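Local atomic coordinates of putative integron gene cassette protein (Uncultured bacterium, PDB entry 3GHJ), a protein that is of unknown function but belongs to the glyoxalase/bleomycin resistance protein/dioxygenase superfamily, whose members often bind metals or small ligands between paired beta-alpha-beta-beta-beta modules. Residues V110-G114 and S125-A129; I98-K102 and H113-N117; R92-I98 and E137-L141. The protein carries 1 engineered substitution. All blocks are in the same frame, centred on the assembly; numbering follows the deposited sequence. Where two conformers were deposited one is given.

Contact 1 (V110-G114 and S125-A129); sequences VSVHG and SLYFA
His113 and Tyr127 form a hydrogen-bonded antiparallel pair in a beta hairpin, made by strands 113-118 and 123-129. Such a hairpin belongs to the beta-alpha-beta-beta-beta module of the glyoxalase/bleomycin resistance fold. Two backbone bonds close the pair. His113 N donates to Tyr127 O at 2.8 Å, in a nearly straight bond (176°). Tyr127 N returns the bond to His113 O at 2.9 Å.

The tight side faces helices 98-107 and 39-49. Here Val112 CG1 meets Leu126 CD2 at 3.9 Å, and Leu105 and Lys102 of helix 98-107 touch Val112. Val110 CG1 packs on Phe128 CB at 3.8 Å. The Phe128 ring is put here by a chi1 of 61°, with CG between the backbone N and the carbonyl carbon. Phe45 of helix 39-49 touches both Val110 and Phe128.

The other side is looser. In the conformer given, the imidazole of His113 turns an edge to Tyr127, and its CD2 lies 4.1 Å from Tyr127 CD1. Beyond the His113-Tyr127 pair, toward Ser111 and Ala129, direct pairing ends and a water takes over. It donates to Ser111 O at 2.6 Å and accepts from Ala129 N at 2.9 Å.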
# COMPACT_ATOMS: atom_id res chain seq x y z
N VAL A 110 -3.64 21.80 0.10
CA VAL A 110 -3.82 20.61 -0.72
C VAL A 110 -5.21 20.55 -1.32
O VAL A 110 -6.20 20.58 -0.58
CB VAL A 110 -3.59 19.33 0.12
CG1 VAL A 110 -3.82 18.07 -0.73
CG2 VAL A 110 -2.19 19.34 0.74
N SER A 111 -5.30 20.45 -2.64
CA SER A 111 -6.59 20.35 -3.32
C SER A 111 -7.21 18.96 -3.18
O SER A 111 -6.58 17.95 -3.50
CB SER A 111 -6.44 20.69 -4.81
OG SER A 111 -6.07 22.05 -4.96
N VAL A 112 -8.45 18.92 -2.71
CA VAL A 112 -9.11 17.65 -2.42
C VAL A 112 -10.35 17.44 -3.27
O VAL A 112 -11.17 18.35 -3.42
CB VAL A 112 -9.49 17.55 -0.92
CG1 VAL A 112 -10.16 16.22 -0.61
CG2 VAL A 112 -8.26 17.76 -0.03
N HIS A 113 -10.45 16.26 -3.85
CA HIS A 113 -11.62 15.87 -4.61
C HIS A 113 -12.47 14.91 -3.79
O HIS A 113 -11.95 14.00 -3.14
CB HIS A 113 -11.21 15.21 -5.93
CG HIS A 113 -12.37 14.71 -6.74
ND1 HIS A 113 -13.17 15.54 -7.49
CD2 HIS A 113 -12.87 13.46 -6.91
CE1 HIS A 113 -14.11 14.83 -8.09
NE2 HIS A 113 -13.95 13.56 -7.76
N GLY A 114 -13.78 15.12 -3.81
CA GLY A 114 -14.69 14.28 -3.07
C GLY A 114 -15.33 15.09 -1.96
O GLY A 114 -15.11 16.30 -1.88
N SER A 125 -14.70 8.08 -0.32
CA SER A 125 -13.30 8.39 -0.60
C SER A 125 -13.04 9.87 -0.79
O SER A 125 -13.88 10.61 -1.30
CB SER A 125 -12.82 7.67 -1.87
OG SER A 125 -12.92 6.27 -1.74
N LEU A 126 -11.85 10.30 -0.37
CA LEU A 126 -11.32 11.59 -0.75
C LEU A 126 -10.05 11.36 -1.55
O LEU A 126 -9.28 10.45 -1.23
CB LEU A 126 -10.93 12.41 0.47
CG LEU A 126 -12.06 12.83 1.40
CD1 LEU A 126 -11.45 13.43 2.65
CD2 LEU A 126 -12.96 13.84 0.68
N TYR A 127 -9.81 12.19 -2.55
CA TYR A 127 -8.65 12.04 -3.42
C TYR A 127 -7.80 13.29 -3.43
O TYR A 127 -8.33 14.40 -3.48
CB TYR A 127 -9.10 11.72 -4.85
CG TYR A 127 -9.80 10.39 -4.98
CD1 TYR A 127 -11.19 10.31 -4.99
CD2 TYR A 127 -9.08 9.21 -5.07
CE1 TYR A 127 -11.84 9.09 -5.11
CE2 TYR A 127 -9.72 7.98 -5.19
CZ TYR A 127 -11.10 7.93 -5.22
OH TYR A 127 -11.74 6.72 -5.34
N PHE A 128 -6.49 13.13 -3.38
CA PHE A 128 -5.57 14.26 -3.40
C PHE A 128 -4.21 13.77 -3.84
O PHE A 128 -3.95 12.56 -3.88
CB PHE A 128 -5.48 14.93 -2.02
CG PHE A 128 -4.98 14.02 -0.92
CD1 PHE A 128 -5.84 13.15 -0.29
CD2 PHE A 128 -3.64 14.06 -0.54
CE1 PHE A 128 -5.37 12.31 0.74
CE2 PHE A 128 -3.17 13.23 0.48
CZ PHE A 128 -4.04 12.35 1.11
N ALA A 129 -3.34 14.72 -4.18
CA ALA A 129 -1.99 14.43 -4.65
C ALA A 129 -0.94 14.65 -3.57
O ALA A 129 -1.09 15.53 -2.72
CB ALA A 129 -1.67 15.29 -5.88
O HOH W 1 -4.21 17.47 -4.57

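Contact 2 (I98-K102 and H113-N117); sequences IEPLK and HGPVN
Lys102 reaches from helix 98-107 to the backbone of strand 113-118, and its ammonium group bonds to Gly114 O. The helix segment runs nearly antiparallel to the strand segment, at 162°, with the axes 9.6 Å apart. Three side chains of the helix reach this strand: Ile98, Glu99 and Lys102. Each meets the strand in its own way.

Lys102 is fully stretched. Its CG is anti to the backbone N (chi1 173°) and every later torsion is also extended. The chain therefore comes in end-on. NZ stands 2.8 Å from Gly114 O and lies in the plane of that carbonyl. The methylene CE follows behind, 3.4 Å from Gly114 O.

Pro115 turns its ring toward the helix. The peptide bond before it is cis. Its CB meets the CG2 branch of Ile98 at 3.9 Å, and the two side chains pass at a slant. Glu99 OE2 lies along the CG-CD side of the ring, 3.6 Å from Pro115 CG and 3.8 Å from Pro115 CD. Lys102 NZ is a little farther from CD.

Glu99 bends at chi2 (-72°), which brings its carboxylate up to the Pro115 ring. It crosses the ring at about a right angle.

Beneath this layer Ile98 continues inward. It touches Leu126 of strand 123-129. The aliphatic part of Lys102 also rests on Leu126, so the contact runs from the sheet out to the surface.

The chemistry is mixed. One charged hydrogen bond fixes the end of a long side chain, while Pro115 CB and Ile98 CG2 make the apolar part. The lysine charge probably polarises the Gly114-Pro115 peptide, whose carbonyl takes the bond.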
# COMPACT_ATOMS: atom_id res chain seq x y z
N ILE A 98 -14.35 12.34 7.39
CA ILE A 98 -14.17 12.74 6.00
C ILE A 98 -14.17 14.27 5.82
O ILE A 98 -13.25 14.82 5.23
CB ILE A 98 -15.23 12.06 5.08
CG1 ILE A 98 -14.93 10.54 4.93
CG2 ILE A 98 -15.32 12.75 3.72
CD1 ILE A 98 -13.70 10.23 4.06
N GLU A 99 -15.17 14.96 6.34
CA GLU A 99 -15.18 16.41 6.14
C GLU A 99 -14.06 17.14 6.89
O GLU A 99 -13.41 18.03 6.33
CB GLU A 99 -16.56 17.01 6.44
CG GLU A 99 -17.68 16.46 5.55
CD GLU A 99 -17.64 16.94 4.10
OE1 GLU A 99 -16.96 17.93 3.78
OE2 GLU A 99 -18.33 16.31 3.26
N PRO A 100 -13.80 16.78 8.16
CA PRO A 100 -12.66 17.40 8.84
C PRO A 100 -11.34 17.18 8.11
O PRO A 100 -10.52 18.09 8.03
CB PRO A 100 -12.64 16.72 10.21
CG PRO A 100 -14.06 16.28 10.43
CD PRO A 100 -14.64 15.98 9.08
N LEU A 101 -11.13 15.98 7.56
CA LEU A 101 -9.86 15.71 6.90
C LEU A 101 -9.74 16.48 5.59
O LEU A 101 -8.67 17.01 5.26
CB LEU A 101 -9.70 14.20 6.65
CG LEU A 101 -9.33 13.40 7.90
CD1 LEU A 101 -9.57 11.92 7.64
CD2 LEU A 101 -7.89 13.67 8.30
N LYS A 102 -10.84 16.54 4.84
CA LYS A 102 -10.87 17.35 3.63
C LYS A 102 -10.50 18.80 3.93
O LYS A 102 -9.65 19.40 3.26
CB LYS A 102 -12.24 17.29 2.97
CG LYS A 102 -12.40 18.24 1.79
CD LYS A 102 -13.72 18.01 1.10
CE LYS A 102 -13.92 18.97 -0.06
NZ LYS A 102 -15.28 18.78 -0.66
N HIS A 113 -10.45 16.26 -3.85
CA HIS A 113 -11.62 15.87 -4.61
C HIS A 113 -12.47 14.91 -3.79
O HIS A 113 -11.95 14.00 -3.14
CB HIS A 113 -11.21 15.21 -5.93
CG HIS A 113 -12.37 14.71 -6.74
ND1 HIS A 113 -13.17 15.54 -7.49
CD2 HIS A 113 -12.87 13.46 -6.91
CE1 HIS A 113 -14.11 14.83 -8.09
NE2 HIS A 113 -13.95 13.56 -7.76
N GLY A 114 -13.78 15.12 -3.81
CA GLY A 114 -14.69 14.28 -3.07
C GLY A 114 -15.33 15.09 -1.96
O GLY A 114 -15.11 16.30 -1.88
N PRO A 115 -16.09 14.43 -1.07
CA PRO A 115 -16.21 12.97 -1.00
C PRO A 115 -16.89 12.33 -2.20
O PRO A 115 -17.84 12.87 -2.77
CB PRO A 115 -17.05 12.74 0.26
CG PRO A 115 -17.75 14.05 0.52
CD PRO A 115 -16.84 15.11 -0.00
N VAL A 116 -16.38 11.16 -2.58
CA VAL A 116 -16.96 10.34 -3.62
C VAL A 116 -17.53 9.09 -2.97
O VAL A 116 -16.81 8.36 -2.28
CB VAL A 116 -15.89 9.90 -4.62
CG1 VAL A 116 -16.48 8.91 -5.63
CG2 VAL A 116 -15.27 11.10 -5.31
N ASN A 117 -18.81 8.83 -3.17
CA ASN A 117 -19.42 7.62 -2.65
C ASN A 117 -19.05 6.42 -3.51
O ASN A 117 -19.13 6.48 -4.73
CB ASN A 117 -20.95 7.76 -2.58
CG ASN A 117 -21.40 8.63 -1.42
OD1 ASN A 117 -20.70 8.76 -0.41
ND2 ASN A 117 -22.57 9.24 -1.56

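Contact 3 (R92-I98 and E137-L141); sequences RVEKSEI and EFTAL
Val93 N donates to Thr139 O at 3.0 Å. This bond joins parallel strands 88-93 and 135-140, where Arg92 pairs with Thr139. Two CA-H...O contacts accompany it, from Arg92 CA to Thr139 O and from Ala140 CA to Val93 O.

Water carries the pairing onward. One molecule accepts from Arg92 NE (in the conformer given), in the guanidinium plane, and from Leu141 N, and donates to Val93 O. A second joins Lys95 N to the C-terminal carboxylate, Leu141 OXT.

Among the apolar contacts, Val93 CG1 meets Phe138 CB at 3.9 Å, the side chains crossing at about a right angle. Ala140 CB is tight against Lys95 CG at 3.4 Å and also touches Ile98 CD1.

Leu141 instead packs its alkyl group on a guanidinium face. In the same Arg92 conformer, CD1 sits 3.3 Å above the plane, near the rim. The bend at chi2 (67°) brings the guanidinium there.

In the second subunit, Arg71 bonds to Leu141 O, and a strand pairs with Arg92, so the sheet continues across the interface. The first strand, 88-93, lies parallel beside the last, 135-140, after helix 98-107 and two antiparallel strands. This 1-4-3-2 order is that of the beta-alpha-beta-beta-beta module.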
# COMPACT_ATOMS: atom_id res chain seq x y z
N ARG A 92 -6.78 4.39 5.56
CA ARG A 92 -8.05 4.18 6.23
C ARG A 92 -8.38 5.36 7.15
O ARG A 92 -7.52 5.81 7.91
CB ARG A 92 -7.97 2.91 7.07
CG ARG A 92 -9.26 2.54 7.76
CD ARG A 92 -10.33 2.14 6.75
NE ARG A 92 -11.54 1.64 7.40
CZ ARG A 92 -11.72 0.37 7.78
NH1 ARG A 92 -10.77 -0.53 7.58
NH2 ARG A 92 -12.85 0.02 8.36
N VAL A 93 -9.62 5.85 7.07
CA VAL A 93 -10.10 6.87 8.01
C VAL A 93 -11.55 6.54 8.37
O VAL A 93 -12.19 5.73 7.69
CB VAL A 93 -10.02 8.30 7.42
CG1 VAL A 93 -8.61 8.59 6.91
CG2 VAL A 93 -11.05 8.50 6.32
N GLU A 94 -12.06 7.17 9.42
CA GLU A 94 -13.46 6.99 9.81
C GLU A 94 -14.37 7.83 8.92
O GLU A 94 -14.00 8.93 8.50
CB GLU A 94 -13.64 7.38 11.27
CG GLU A 94 -12.94 6.44 12.24
CD GLU A 94 -12.79 7.02 13.64
OE1 GLU A 94 -12.90 8.26 13.78
OE2 GLU A 94 -12.56 6.25 14.59
N LYS A 95 -15.57 7.32 8.63
CA LYS A 95 -16.51 8.06 7.79
C LYS A 95 -16.82 9.44 8.36
O LYS A 95 -16.92 10.42 7.62
CB LYS A 95 -17.81 7.28 7.58
CG LYS A 95 -17.69 6.10 6.62
CD LYS A 95 -19.05 5.50 6.29
CE LYS A 95 -18.93 4.49 5.15
NZ LYS A 95 -20.20 3.75 4.93
N SER A 96 -16.95 9.51 9.68
CA SER A 96 -17.27 10.78 10.34
C SER A 96 -16.15 11.81 10.25
O SER A 96 -16.37 12.99 10.52
CB SER A 96 -17.60 10.53 11.82
OG SER A 96 -16.47 10.01 12.49
N GLU A 97 -14.96 11.37 9.87
CA GLU A 97 -13.81 12.27 9.77
C GLU A 97 -13.53 12.76 8.35
O GLU A 97 -12.59 13.52 8.12
CB GLU A 97 -12.56 11.62 10.37
CG GLU A 97 -12.69 11.33 11.85
CD GLU A 97 -12.90 12.58 12.69
OE1 GLU A 97 -12.47 13.67 12.27
OE2 GLU A 97 -13.49 12.46 13.79
N ILE A 98 -14.35 12.34 7.39
CA ILE A 98 -14.17 12.74 6.00
C ILE A 98 -14.17 14.27 5.82
O ILE A 98 -13.25 14.82 5.23
CB ILE A 98 -15.23 12.06 5.08
CG1 ILE A 98 -14.93 10.54 4.93
CG2 ILE A 98 -15.32 12.75 3.72
CD1 ILE A 98 -13.70 10.23 4.06
N GLU A 137 -5.38 8.80 -1.44
CA GLU A 137 -6.79 8.67 -1.13
C GLU A 137 -6.95 8.43 0.36
O GLU A 137 -6.09 7.79 0.99
CB GLU A 137 -7.38 7.51 -1.95
CG GLU A 137 -8.81 7.14 -1.61
CD GLU A 137 -9.28 5.89 -2.33
OE1 GLU A 137 -8.59 5.43 -3.26
OE2 GLU A 137 -10.34 5.36 -1.94
N PHE A 138 -8.01 8.98 0.94
CA PHE A 138 -8.51 8.53 2.23
C PHE A 138 -9.78 7.74 1.95
O PHE A 138 -10.66 8.22 1.23
CB PHE A 138 -8.86 9.70 3.15
CG PHE A 138 -7.69 10.53 3.60
CD1 PHE A 138 -6.43 9.97 3.78
CD2 PHE A 138 -7.86 11.87 3.91
CE1 PHE A 138 -5.37 10.76 4.21
CE2 PHE A 138 -6.80 12.65 4.34
CZ PHE A 138 -5.56 12.10 4.50
N THR A 139 -9.88 6.53 2.50
CA THR A 139 -11.04 5.67 2.30
C THR A 139 -11.69 5.37 3.63
O THR A 139 -11.02 4.93 4.58
CB THR A 139 -10.63 4.31 1.69
OG1 THR A 139 -9.72 4.51 0.59
CG2 THR A 139 -11.86 3.54 1.22
N ALA A 140 -13.00 5.61 3.71
CA ALA A 140 -13.77 5.30 4.91
C ALA A 140 -14.78 4.19 4.60
O ALA A 140 -15.49 4.25 3.60
CB ALA A 140 -14.49 6.56 5.42
N LEU A 141 -14.84 3.19 5.48
CA LEU A 141 -15.65 1.99 5.24
C LEU A 141 -16.62 1.76 6.38
O LEU A 141 -17.25 0.70 6.43
CB LEU A 141 -14.76 0.75 5.11
CG LEU A 141 -13.82 0.62 3.92
CD1 LEU A 141 -12.48 1.28 4.23
CD2 LEU A 141 -13.63 -0.84 3.56
OXT LEU A 141 -16.79 2.60 7.27
O HOH W 2 -13.48 3.45 7.97
O HOH W 3 -16.10 4.51 9.42

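The three contacts build one module. Contacts 1 and 3 lie in the same mixed sheet, ordered 88-93, 135-140, 123-129, 113-118, with centres about 12 Å apart. Leu126 N and Phe138 O, 2.9 Å apart, join them through a probable hydrogen bond. So do Ser125 OG and Glu137 OE2, at 2.7 Å. Contact 2 lays helix 98-107 over this sheet. Its centre is about 7 Å from that of contact 1 and about 8 Å from that of contact 3. Contacts 1 and 2 share His113 and Gly114, while contacts 2 and 3 share Ile98. Contact 3 alone of these reaches the second subunit. No active site is established here.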